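Local coordinates for conserved hypothetical protein (Pyrococcus furiosus, PDB 1Y81) that is of unknown function but belongs to the CoA-binding domain family of Rossmann-like fold and holds coenzyme A in a pocket of the domain, at residues Y29-I32 and I33-L37. Residues are numbered along the deposited sequence; the frame is centred on the assembly and turned at random.
With COA (coenzyme A), chain C.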
loop_
_atom_site.group_PDB
_atom_site.type_symbol
_atom_site.label_atom_id
_atom_site.label_comp_id
_atom_site.label_asym_id
_atom_site.label_seq_id
_atom_site.Cartn_x
_atom_site.Cartn_y
_atom_site.Cartn_z
ATOM N N TYR A 29 -3.280 8.263 8.552
ATOM C CA TYR A 29 -2.037 7.481 8.403
ATOM C C TYR A 29 -1.514 7.425 6.946
ATOM O O TYR A 29 -0.313 7.323 6.718
ATOM C CB TYR A 29 -2.185 6.089 9.015
ATOM C CG TYR A 29 -1.890 6.095 10.508
ATOM C CD1 TYR A 29 -0.597 6.348 10.971
ATOM C CD2 TYR A 29 -2.916 5.897 11.468
ATOM C CE1 TYR A 29 -0.296 6.368 12.348
ATOM C CE2 TYR A 29 -2.615 5.916 12.863
ATOM C CZ TYR A 29 -1.309 6.156 13.276
ATOM O OH TYR A 29 -0.965 6.188 14.612
ATOM N N GLY A 30 -2.418 7.525 5.977
ATOM C CA GLY A 30 -2.011 7.612 4.549
ATOM C C GLY A 30 -1.051 8.773 4.266
ATOM O O GLY A 30 -0.163 8.658 3.420
ATOM N N ASN A 31 -1.243 9.887 4.973
ATOM C CA ASN A 31 -0.344 11.037 4.919
ATOM C C ASN A 31 0.880 10.898 5.843
ATOM O O ASN A 31 2.011 11.142 5.419
ATOM C CB ASN A 31 -1.111 12.314 5.268
ATOM C CG ASN A 31 -0.352 13.547 4.909
ATOM O OD1 ASN A 31 0.199 14.200 5.773
ATOM N ND2 ASN A 31 -0.291 13.868 3.605
ATOM N N ILE A 32 0.651 10.510 7.100
ATOM C CA ILE A 32 1.731 10.365 8.071
ATOM C C ILE A 32 2.789 9.388 7.586
ATOM O O ILE A 32 3.984 9.683 7.644
ATOM C CB ILE A 32 1.215 9.905 9.477
ATOM C CG1 ILE A 32 0.150 10.878 10.027
ATOM C CG2 ILE A 32 2.379 9.755 10.446
ATOM C CD1 ILE A 32 -0.783 10.238 11.070
ATOM N N ILE A 33 2.342 8.226 7.107
ATOM C CA ILE A 33 3.251 7.196 6.595
ATOM C C ILE A 33 4.029 7.717 5.378
ATOM O O ILE A 33 5.255 7.588 5.323
ATOM C CB ILE A 33 2.502 5.887 6.266
ATOM C CG1 ILE A 33 1.900 5.288 7.560
ATOM C CG2 ILE A 33 3.430 4.857 5.542
ATOM C CD1 ILE A 33 0.869 4.232 7.287
ATOM N N LEU A 34 3.309 8.316 4.420
ATOM C CA LEU A 34 3.942 8.879 3.211
ATOM C C LEU A 34 5.087 9.811 3.574
ATOM O O LEU A 34 6.214 9.664 3.050
ATOM C CB LEU A 34 2.912 9.627 2.352
ATOM C CG LEU A 34 3.416 10.294 1.047
ATOM C CD1 LEU A 34 4.218 9.332 0.209
ATOM C CD2 LEU A 34 2.236 10.790 0.246
ATOM N N LYS A 35 4.811 10.768 4.469
ATOM C CA LYS A 35 5.836 11.734 4.920
ATOM C C LYS A 35 6.996 11.037 5.636
ATOM O O LYS A 35 8.171 11.324 5.348
ATOM C CB LYS A 35 5.230 12.838 5.795
ATOM C CG LYS A 35 4.351 13.796 5.011
ATOM C CD LYS A 35 3.903 14.973 5.819
ATOM C CE LYS A 35 2.873 15.794 5.049
ATOM N NZ LYS A 35 2.030 16.665 5.947
ATOM N N ASP A 36 6.667 10.101 6.533
ATOM C CA ASP A 36 7.693 9.346 7.263
ATOM C C ASP A 36 8.642 8.593 6.324
ATOM O O ASP A 36 9.881 8.696 6.460
ATOM C CB ASP A 36 7.066 8.359 8.242
ATOM C CG ASP A 36 8.118 7.586 9.025
ATOM O OD1 ASP A 36 8.751 8.194 9.909
ATOM O OD2 ASP A 36 8.322 6.399 8.735
ATOM N N LEU A 37 8.071 7.833 5.380
ATOM C CA LEU A 37 8.874 7.001 4.471
ATOM C C LEU A 37 9.748 7.835 3.534
ATOM O O LEU A 37 10.905 7.466 3.283
ATOM C CB LEU A 37 7.992 6.034 3.689
ATOM C CG LEU A 37 7.295 4.951 4.533
ATOM C CD1 LEU A 37 6.432 4.063 3.640
ATOM C CD2 LEU A 37 8.293 4.111 5.367
HETATM N N1A COA C . -7.580 2.819 -3.404
HETATM C C2A COA C . -6.765 3.714 -2.758
HETATM N N3A COA C . -7.236 4.426 -1.683
HETATM C C4A COA C . -8.526 4.273 -1.282
HETATM C C5A COA C . -9.380 3.376 -1.920
HETATM C C6A COA C . -8.900 2.639 -2.994
HETATM N N6A COA C . -9.692 1.786 -3.625
HETATM N N7A COA C . -10.578 3.420 -1.287
HETATM C C8A COA C . -10.489 4.314 -0.271
HETATM N N9A COA C . -9.229 4.847 -0.266
HETATM C C1B COA C . -8.674 5.888 0.627
HETATM C C2B COA C . -9.754 6.708 1.334
HETATM O O2B COA C . -10.504 7.576 0.449
HETATM C C3B COA C . -8.863 7.395 2.378
HETATM O O3B COA C . -8.190 8.531 1.870
HETATM P P3B COA C . -8.867 10.010 1.936
HETATM O O7A COA C . -8.712 10.707 0.616
HETATM O O8A COA C . -8.157 10.739 3.020
HETATM O O9A COA C . -10.341 9.840 2.142
HETATM C C4B COA C . -7.786 6.353 2.710
HETATM O O4B COA C . -7.824 5.391 1.644
HETATM C C5B COA C . -8.005 5.665 4.072
HETATM O O5B COA C . -9.294 5.087 4.062
HETATM P P1A COA C . -10.366 5.421 5.216
HETATM O O1A COA C . -11.708 4.837 4.847
HETATM O O2A COA C . -10.369 6.908 5.495
HETATM O O3A COA C . -9.734 4.569 6.427
HETATM P P2A COA C . -9.119 5.182 7.776
HETATM O O4A COA C . -10.211 5.831 8.588
HETATM O O5A COA C . -7.962 6.094 7.591
HETATM O O6A COA C . -8.589 3.872 8.522
HETATM C CBP COA C . -7.537 1.714 8.681
HETATM C CCP COA C . -7.547 3.086 7.971
HETATM C CDP COA C . -6.415 0.884 8.043
HETATM C CEP COA C . -8.861 0.996 8.431
HETATM C CAP COA C . -7.340 1.887 10.205
HETATM O OAP COA C . -7.444 0.639 10.867
HETATM C C9P COA C . -5.970 2.475 10.392
HETATM O O9P COA C . -5.846 3.861 10.470
HETATM N N8P COA C . -4.947 1.610 10.414
HETATM C C7P COA C . -3.536 1.968 10.484
HETATM C C6P COA C . -3.055 2.317 11.841
HETATM C C5P COA C . -1.577 2.569 11.751
HETATM O O5P COA C . -0.976 2.717 10.661
HETATM N N4P COA C . -1.040 2.628 12.942
HETATM C C3P COA C . 0.336 2.851 13.243
HETATM C C2P COA C . 0.866 1.729 14.135
HETATM S S1P COA C . 0.838 0.133 13.252
#
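Ile33 N reaches back one helical turn to Tyr29 O (2.8 Å), and Lys35 N does the same to Asn31 O and Asp36 N to Ile32 O, the regular alpha-helical pattern at the start of helix 29-39. On one side of this turn, Ile33 CG1 lies anti to its own carbonyl carbon (chi1 -64°) and the chain runs on extended from it, which lays CD1 alongside Tyr29 CB at 4.0 Å. The tyrosine ring then lies flat against the pantetheine arm of coenzyme A: C5P sits 3.5 Å above the ring plane, over its centre, and O5P comes to 3.5 Å from Tyr29 CG. On another side, the extended Lys35 chain slants across the Asn31 amide, with CE 3.2 Å from Asn31 OD1 and NZ giving OD1 a weak hydrogen bond of 3.1 Å. The other end of that amide is held more firmly, ND2 donating to Ser23 O. Asp36 looks onward instead, to a salt bridge with Lys40. In this first crossover of the Rossmann-like fold, between strands 16-20 and 43-47, the helix start thus joins two chemistries: an aromatic face packed on a ligand amide, and an asparagine amide held firmly through ND2 and only weakly through OD1, which probably limits its rotation.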